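Local structure of catechol 2,3-dioxygenase (Pseudomonas sp. KL28, 3HQ0) at the (2E,4E)-2-hydroxy-6-oxohepta-2,4-dienoic acid site. The protein cleaves the aromatic ring of catechols with molecular oxygen at an iron centre, probably giving 2-hydroxymuconic semialdehyde from catechol itself, and works as a homotetramer. Numbering follows the deposited sequence.

The (2E,4E)-2-hydroxy-6-oxohepta-2,4-dienoic acid site. Residues 154, 156, 158, 193, 201, 215-216, 248, 250-251, 257, 267. With M3P ((2E,4E)-2-hydroxy-6-oxohepta-2,4-dienoic acid), chain B; FE (Fe (III) ion), chain C.
The iron, modelled as Fe(III) although the enzyme uses Fe(2+), sits in the facial triad of an extradiol dioxygenase, two histidines and a carboxylate: His154, His216 and Glu267, each from a different strand. Both histidines hold CG in the crowded position between backbone N and carbonyl carbon (chi1 60° and 75°), which brings each NE2 to 2.3 Å from FE. Glu267 reaches out extended, its CG anti to the backbone N (chi1 160°), and binds FE through OE1 at 2.2 Å. The ring-cleavage product M3P, poorly ordered yet almost wholly buried, meets the metal with its carboxylate end, O3 2.3 Å from FE, and its chain curls back toward Tyr257. The other carboxylate oxygen, O2, is a loose contact at best; the shell is irregular or has unseen ligands. Glu267 OE2 crowds this carboxylate, 2.9 Å from M3P O3, repulsive unless a proton, which is not seen, is shared.

Tyr257 reads both ends of the opened chain. From the tip of a ring that has M3P O3 at its edge, in plane, OH can share its hydrogen between carboxylate O3 at 2.7 Å and keto O4 at 2.8 Å, matching the product's curled shape. O4 also has His215 nearby, its NE2 3.2 Å away. At the hydroxyl of M3P, O1, Thr251 OG1 forms a hydrogen bond of 2.6 Å, and O1 donates to Val250 O, approaching from above the carbonyl plane.

Leu156 pushes CD1 against C5, while Trp193 offers an edge, NE1 and CZ2, to the chain; Val250 CG2, poorly ordered, covers its indole face. His248, also poorly ordered, lies across the chain from Leu156. His201 turns CE1 toward O1 and brings NE2 over the centre of one face of the His154 ring; beside the metal, it probably serves as the family's conserved second-shell acid-base histidine. This is the catalytic centre, where iron and pocket bind the catechol and cleave its ring with O2, here holding the product.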
# COMPACT_ATOMS: atom_id res chain seq x y z
N HIS A 154 -10.12 -20.00 -4.95
CA HIS A 154 -9.85 -21.43 -5.02
C HIS A 154 -10.22 -22.05 -3.69
O HIS A 154 -10.93 -21.45 -2.89
CB HIS A 154 -8.35 -21.70 -5.27
CG HIS A 154 -7.45 -21.15 -4.19
ND1 HIS A 154 -6.90 -19.89 -4.26
CD2 HIS A 154 -7.05 -21.68 -3.01
CE1 HIS A 154 -6.20 -19.66 -3.16
NE2 HIS A 154 -6.27 -20.73 -2.39
N LEU A 156 -8.41 -25.42 -0.99
CA LEU A 156 -7.33 -26.38 -0.83
C LEU A 156 -8.03 -27.55 -0.16
O LEU A 156 -8.68 -27.38 0.87
CB LEU A 156 -6.23 -25.82 0.06
CG LEU A 156 -4.97 -26.70 0.14
CD1 LEU A 156 -3.78 -25.85 0.49
CD2 LEU A 156 -5.16 -27.80 1.16
N TYR A 158 -7.99 -31.63 1.37
CA TYR A 158 -7.18 -32.66 2.01
C TYR A 158 -7.78 -34.02 1.64
O TYR A 158 -8.93 -34.31 1.98
CB TYR A 158 -7.17 -32.47 3.53
CG TYR A 158 -5.98 -31.68 4.07
CD1 TYR A 158 -5.48 -30.57 3.38
CD2 TYR A 158 -5.38 -32.03 5.28
CE1 TYR A 158 -4.41 -29.84 3.89
CE2 TYR A 158 -4.31 -31.30 5.80
CZ TYR A 158 -3.83 -30.20 5.09
OH TYR A 158 -2.77 -29.48 5.59
N TRP A 193 -0.61 -27.73 -6.58
CA TRP A 193 -1.30 -26.49 -6.87
C TRP A 193 -1.54 -26.49 -8.38
O TRP A 193 -0.61 -26.41 -9.18
CB TRP A 193 -0.43 -25.30 -6.42
CG TRP A 193 -0.48 -25.11 -4.93
CD1 TRP A 193 -1.25 -24.22 -4.24
CD2 TRP A 193 0.16 -25.93 -3.93
NE1 TRP A 193 -1.13 -24.43 -2.89
CE2 TRP A 193 -0.27 -25.47 -2.67
CE3 TRP A 193 1.06 -27.00 -3.99
CZ2 TRP A 193 0.15 -26.05 -1.46
CZ3 TRP A 193 1.49 -27.58 -2.79
CH2 TRP A 193 1.03 -27.10 -1.54
N HIS A 201 -3.11 -20.68 -8.93
CA HIS A 201 -3.89 -21.89 -8.72
C HIS A 201 -5.38 -21.66 -8.55
O HIS A 201 -5.82 -20.70 -7.90
CB HIS A 201 -3.33 -22.74 -7.55
CG HIS A 201 -3.54 -22.16 -6.19
ND1 HIS A 201 -3.02 -20.94 -5.80
CD2 HIS A 201 -4.16 -22.67 -5.09
CE1 HIS A 201 -3.31 -20.73 -4.52
NE2 HIS A 201 -4.00 -21.76 -4.07
N HIS A 215 -9.55 -28.02 3.69
CA HIS A 215 -8.59 -27.23 4.45
C HIS A 215 -9.11 -25.80 4.48
O HIS A 215 -9.21 -25.20 5.54
CB HIS A 215 -7.20 -27.25 3.82
CG HIS A 215 -6.17 -26.49 4.62
ND1 HIS A 215 -5.54 -27.03 5.72
CD2 HIS A 215 -5.72 -25.22 4.51
CE1 HIS A 215 -4.73 -26.12 6.25
NE2 HIS A 215 -4.83 -25.01 5.54
N HIS A 216 -9.44 -25.26 3.31
CA HIS A 216 -9.98 -23.91 3.24
C HIS A 216 -10.46 -23.45 1.87
O HIS A 216 -9.99 -23.93 0.84
CB HIS A 216 -8.93 -22.88 3.73
CG HIS A 216 -7.83 -22.60 2.74
ND1 HIS A 216 -6.67 -23.34 2.69
CD2 HIS A 216 -7.72 -21.66 1.77
CE1 HIS A 216 -5.89 -22.87 1.74
NE2 HIS A 216 -6.50 -21.85 1.16
N HIS A 248 3.29 -16.20 2.09
CA HIS A 248 3.25 -17.65 1.93
C HIS A 248 4.29 -18.07 0.90
O HIS A 248 4.30 -17.56 -0.22
CB HIS A 248 1.86 -18.10 1.47
CG HIS A 248 1.32 -19.26 2.25
ND1 HIS A 248 1.96 -20.48 2.31
CD2 HIS A 248 0.22 -19.37 3.03
CE1 HIS A 248 1.27 -21.29 3.09
NE2 HIS A 248 0.21 -20.64 3.54
N VAL A 250 4.74 -20.83 -0.96
CA VAL A 250 4.07 -21.29 -2.17
C VAL A 250 3.10 -20.22 -2.68
O VAL A 250 2.29 -19.70 -1.93
CB VAL A 250 3.32 -22.62 -1.91
CG1 VAL A 250 2.54 -22.53 -0.61
CG2 VAL A 250 2.39 -22.96 -3.07
N THR A 251 3.23 -19.89 -3.97
CA THR A 251 2.40 -18.90 -4.66
C THR A 251 2.63 -17.44 -4.27
O THR A 251 1.91 -16.55 -4.75
CB THR A 251 0.89 -19.20 -4.50
OG1 THR A 251 0.46 -18.84 -3.19
CG2 THR A 251 0.62 -20.68 -4.75
N TYR A 257 -5.40 -16.80 7.53
CA TYR A 257 -6.27 -17.96 7.65
C TYR A 257 -7.08 -17.71 8.91
O TYR A 257 -6.52 -17.35 9.94
CB TYR A 257 -5.46 -19.24 7.84
CG TYR A 257 -4.89 -19.85 6.58
CD1 TYR A 257 -5.03 -19.23 5.34
CD2 TYR A 257 -4.18 -21.05 6.64
CE1 TYR A 257 -4.49 -19.79 4.19
CE2 TYR A 257 -3.64 -21.62 5.49
CZ TYR A 257 -3.79 -20.99 4.27
OH TYR A 257 -3.24 -21.56 3.15
N GLU A 267 -9.66 -18.25 3.71
CA GLU A 267 -8.49 -17.41 3.49
C GLU A 267 -8.82 -16.13 2.73
O GLU A 267 -9.67 -16.13 1.83
CB GLU A 267 -7.42 -18.19 2.72
CG GLU A 267 -6.36 -17.33 2.02
CD GLU A 267 -5.42 -18.14 1.16
OE1 GLU A 267 -5.91 -18.88 0.28
OE2 GLU A 267 -4.18 -18.05 1.35
C1 M3P B . -1.33 -21.37 -1.04
C2 M3P B . -2.55 -20.36 -0.40
C3 M3P B . -1.59 -24.81 3.02
C4 M3P B . -0.89 -24.12 1.59
C5 M3P B . -1.58 -23.23 0.90
C6 M3P B . -0.93 -22.53 -0.53
C M3P B . -1.28 -26.28 3.38
O1 M3P B . -0.77 -20.85 -2.22
O2 M3P B . -2.83 -19.16 -1.12
O3 M3P B . -3.14 -20.62 0.63
O4 M3P B . -2.32 -24.12 3.71
FE FE C . -5.17 -20.87 -0.43